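PDB 3HR6: putative surface-anchored fimbrial subunit from Corynebacterium diphtheriae, which forms the shaft of the bacterium's surface pili as the major pilin, built of tandem Ig-like modules stabilised by isopeptide and disulfide bonds. Local coordinates for residues Ile311-Ala322 with Phe354-Ala362. Residues are numbered along the deposited sequence; the frame is centred on the assembly and turned at random.
Sequences IEKSFDGNTPGA and FVTGQDGKA
Pro-320 lays its ring against the bare backbone of Gly-360, with CG 3.6 Å from Gly-360 CA. Glycine suits this place: its backbone runs with positive phi, and a beta carbon would be driven into Lys-313 O. Beside the ring, Gly-321 N donates to Gln-358 O (2.9 Å), tying the loop after strand 302-315 to the type I turn from Gly-357 to Gly-360. Asp-359 closes an Asx turn, its OD1 accepting Lys-361 N from above the carboxylate plane. The aliphatic CB and CG of Gln-358 run past Gly-321, bringing the amide carbon CD into van der Waals contact with Ala-322 CA (3.6 Å).

Beyond the turn the strands pair antiparallel. Ile-311 N donates to Ala-362 O (2.7 Å), Ala-362 N returns a bond to Ile-311 O, and Gly-360 O accepts Lys-313 N. On the face where Ile-311 also touches Phe-328 and Leu-394, small Ala-362 sits against Ile-311 CB; on the other, Glu-312 and Lys-361 run side by side, Glu-312 CG and OE2 against Lys-361 CE, with OE2 and NZ too far apart (4.3 Å) for a salt bridge, while Glu-312 OE1 pairs with Lys-429.

Lys-313 packs CB on Thr-356 CG2 (3.7 Å). With CG anti to the backbone N (chi1 -171°) and bends farther out, its chain carries NZ above one face of the Phe-315 ring, toward its rim, where it donates to Ser-314 O (3.1 Å) and is covalently linked to Asn-432 CG. This Lys-Asn isopeptide bond, cross-linking strands 302-315 and 424-432 near Glu-396, is the hallmark of the Ig-like, CnaB-type modules of Gram-positive pilins.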
loop_
_atom_site.group_PDB
_atom_site.type_symbol
_atom_site.label_atom_id
_atom_site.label_comp_id
_atom_site.label_asym_id
_atom_site.label_seq_id
_atom_site.Cartn_x
_atom_site.Cartn_y
_atom_site.Cartn_z
ATOM N N ILE A 311 17.551 30.210 4.491
ATOM C CA ILE A 311 17.824 31.571 4.913
ATOM C C ILE A 311 19.123 31.944 4.224
ATOM O O ILE A 311 20.055 31.135 4.230
ATOM C CB ILE A 311 17.972 31.676 6.481
ATOM C CG1 ILE A 311 16.680 31.289 7.201
ATOM C CG2 ILE A 311 18.371 33.110 6.908
ATOM C CD1 ILE A 311 16.829 31.235 8.733
ATOM N N GLU A 312 19.155 33.110 3.565
ATOM C CA GLU A 312 20.383 33.679 2.977
ATOM C C GLU A 312 20.646 34.973 3.709
ATOM O O GLU A 312 20.011 36.005 3.424
ATOM C CB GLU A 312 20.194 33.927 1.486
ATOM C CG GLU A 312 19.959 32.659 0.755
ATOM C CD GLU A 312 20.042 32.754 -0.738
ATOM O OE1 GLU A 312 20.236 33.850 -1.300
ATOM O OE2 GLU A 312 19.896 31.669 -1.345
ATOM N N LYS A 313 21.592 34.917 4.646
ATOM C CA LYS A 313 21.850 36.030 5.569
ATOM C C LYS A 313 23.008 36.868 5.082
ATOM O O LYS A 313 24.010 36.351 4.579
ATOM C CB LYS A 313 22.185 35.488 6.964
ATOM C CG LYS A 313 22.272 36.554 8.057
ATOM C CD LYS A 313 20.905 36.987 8.502
ATOM C CE LYS A 313 20.971 37.943 9.676
ATOM N NZ LYS A 313 21.674 39.230 9.478
ATOM N N SER A 314 22.865 38.191 5.186
ATOM C CA SER A 314 23.950 39.090 4.887
ATOM C C SER A 314 24.048 40.072 6.064
ATOM O O SER A 314 23.118 40.156 6.895
ATOM C CB SER A 314 23.708 39.813 3.557
ATOM O OG SER A 314 22.454 40.463 3.561
ATOM N N PHE A 315 25.192 40.726 6.159
ATOM C CA PHE A 315 25.450 41.753 7.160
ATOM C C PHE A 315 25.889 43.014 6.435
ATOM O O PHE A 315 26.924 43.073 5.771
ATOM C CB PHE A 315 26.471 41.279 8.188
ATOM C CG PHE A 315 25.950 40.208 9.085
ATOM C CD1 PHE A 315 25.366 40.520 10.307
ATOM C CD2 PHE A 315 26.005 38.880 8.705
ATOM C CE1 PHE A 315 24.829 39.512 11.138
ATOM C CE2 PHE A 315 25.526 37.894 9.529
ATOM C CZ PHE A 315 24.914 38.194 10.746
ATOM N N ASP A 316 25.053 44.040 6.554
ATOM C CA ASP A 316 25.134 45.235 5.722
ATOM C C ASP A 316 25.556 44.911 4.297
ATOM O O ASP A 316 26.489 45.492 3.765
ATOM C CB ASP A 316 26.015 46.317 6.366
ATOM C CG ASP A 316 25.337 46.954 7.570
ATOM O OD1 ASP A 316 24.252 47.561 7.410
ATOM O OD2 ASP A 316 25.870 46.813 8.681
ATOM N N GLY A 317 24.864 43.948 3.699
ATOM C CA GLY A 317 25.043 43.655 2.282
ATOM C C GLY A 317 26.161 42.677 1.977
ATOM O O GLY A 317 26.305 42.259 0.830
ATOM N N ASN A 318 26.933 42.281 2.994
ATOM C CA ASN A 318 28.067 41.403 2.755
ATOM C C ASN A 318 27.846 39.990 3.244
ATOM O O ASN A 318 27.089 39.735 4.174
ATOM C CB ASN A 318 29.323 41.966 3.408
ATOM C CG ASN A 318 29.904 43.130 2.649
ATOM O OD1 ASN A 318 29.878 44.253 3.126
ATOM N ND2 ASN A 318 30.423 42.871 1.471
ATOM N N THR A 319 28.525 39.063 2.585
ATOM C CA THR A 319 28.638 37.701 3.055
ATOM C C THR A 319 29.090 37.712 4.505
ATOM O O THR A 319 29.969 38.466 4.871
ATOM C CB THR A 319 29.649 36.877 2.194
ATOM O OG1 THR A 319 29.302 36.989 0.814
ATOM C CG2 THR A 319 29.604 35.440 2.568
ATOM N N PRO A 320 28.467 36.880 5.355
ATOM C CA PRO A 320 28.805 37.088 6.773
ATOM C C PRO A 320 30.247 36.806 7.125
ATOM O O PRO A 320 30.853 37.564 7.864
ATOM C CB PRO A 320 27.880 36.137 7.509
ATOM C CG PRO A 320 26.684 36.008 6.583
ATOM C CD PRO A 320 27.268 36.044 5.196
ATOM N N GLY A 321 30.799 35.733 6.573
ATOM C CA GLY A 321 32.151 35.343 6.883
ATOM C C GLY A 321 32.326 34.794 8.281
ATOM O O GLY A 321 31.348 34.457 8.967
ATOM N N ALA A 322 33.581 34.801 8.714
ATOM C CA ALA A 322 33.999 34.065 9.889
ATOM C C ALA A 322 33.571 34.678 11.216
ATOM O O ALA A 322 33.407 33.955 12.181
ATOM C CB ALA A 322 35.532 33.846 9.844
ATOM N N PHE A 354 18.460 27.619 14.456
ATOM C CA PHE A 354 19.183 27.480 13.220
ATOM C C PHE A 354 20.147 28.650 13.091
ATOM O O PHE A 354 19.724 29.815 13.158
ATOM C CB PHE A 354 18.187 27.399 12.067
ATOM C CG PHE A 354 17.176 26.352 12.289
ATOM C CD1 PHE A 354 17.478 25.021 11.972
ATOM C CD2 PHE A 354 15.988 26.647 12.942
ATOM C CE1 PHE A 354 16.542 24.019 12.269
ATOM C CE2 PHE A 354 15.082 25.644 13.239
ATOM C CZ PHE A 354 15.372 24.334 12.884
ATOM N N VAL A 355 21.415 28.309 12.973
ATOM C CA VAL A 355 22.494 29.285 12.919
ATOM C C VAL A 355 23.054 29.414 11.514
ATOM O O VAL A 355 23.287 28.417 10.789
ATOM C CB VAL A 355 23.573 28.939 13.929
ATOM C CG1 VAL A 355 24.664 29.977 13.929
ATOM C CG2 VAL A 355 22.910 28.861 15.311
ATOM N N THR A 356 23.168 30.653 11.095
ATOM C CA THR A 356 23.714 30.921 9.774
ATOM C C THR A 356 25.191 30.610 9.711
ATOM O O THR A 356 25.974 30.855 10.654
ATOM C CB THR A 356 23.413 32.360 9.314
ATOM O OG1 THR A 356 24.018 33.296 10.198
ATOM C CG2 THR A 356 21.922 32.627 9.283
ATOM N N GLY A 357 25.616 30.093 8.564
ATOM C CA GLY A 357 26.997 29.761 8.346
ATOM C C GLY A 357 27.798 30.915 7.764
ATOM O O GLY A 357 27.277 32.003 7.560
ATOM N N GLN A 358 29.081 30.701 7.543
ATOM C CA GLN A 358 29.911 31.765 7.009
ATOM C C GLN A 358 29.402 32.278 5.664
ATOM O O GLN A 358 29.595 33.450 5.328
ATOM C CB GLN A 358 31.350 31.307 6.914
ATOM C CG GLN A 358 31.961 31.105 8.295
ATOM C CD GLN A 358 33.443 30.868 8.276
ATOM O OE1 GLN A 358 34.149 31.241 7.330
ATOM N NE2 GLN A 358 33.943 30.272 9.348
ATOM N N ASP A 359 28.781 31.395 4.887
ATOM C CA ASP A 359 28.229 31.779 3.586
ATOM C C ASP A 359 26.842 32.412 3.705
ATOM O O ASP A 359 26.207 32.746 2.695
ATOM C CB ASP A 359 28.153 30.568 2.651
ATOM C CG ASP A 359 27.268 29.442 3.167
ATOM O OD1 ASP A 359 26.647 29.470 4.281
ATOM O OD2 ASP A 359 27.154 28.448 2.421
ATOM N N GLY A 360 26.378 32.588 4.930
ATOM C CA GLY A 360 25.063 33.140 5.170
ATOM C C GLY A 360 23.901 32.172 5.145
ATOM O O GLY A 360 22.789 32.566 5.430
ATOM N N LYS A 361 24.130 30.906 4.826
ATOM C CA LYS A 361 23.014 29.981 4.686
ATOM C C LYS A 361 22.630 29.306 5.989
ATOM O O LYS A 361 23.483 28.922 6.795
ATOM C CB LYS A 361 23.299 28.909 3.631
ATOM C CG LYS A 361 23.636 29.447 2.254
ATOM C CD LYS A 361 22.387 29.779 1.443
ATOM C CE LYS A 361 22.724 30.419 0.104
ATOM N NZ LYS A 361 23.569 29.596 -0.800
ATOM N N ALA A 362 21.323 29.138 6.154
ATOM C CA ALA A 362 20.760 28.230 7.130
ATOM C C ALA A 362 19.588 27.523 6.458
ATOM O O ALA A 362 18.725 28.182 5.904
ATOM C CB ALA A 362 20.280 28.978 8.357
#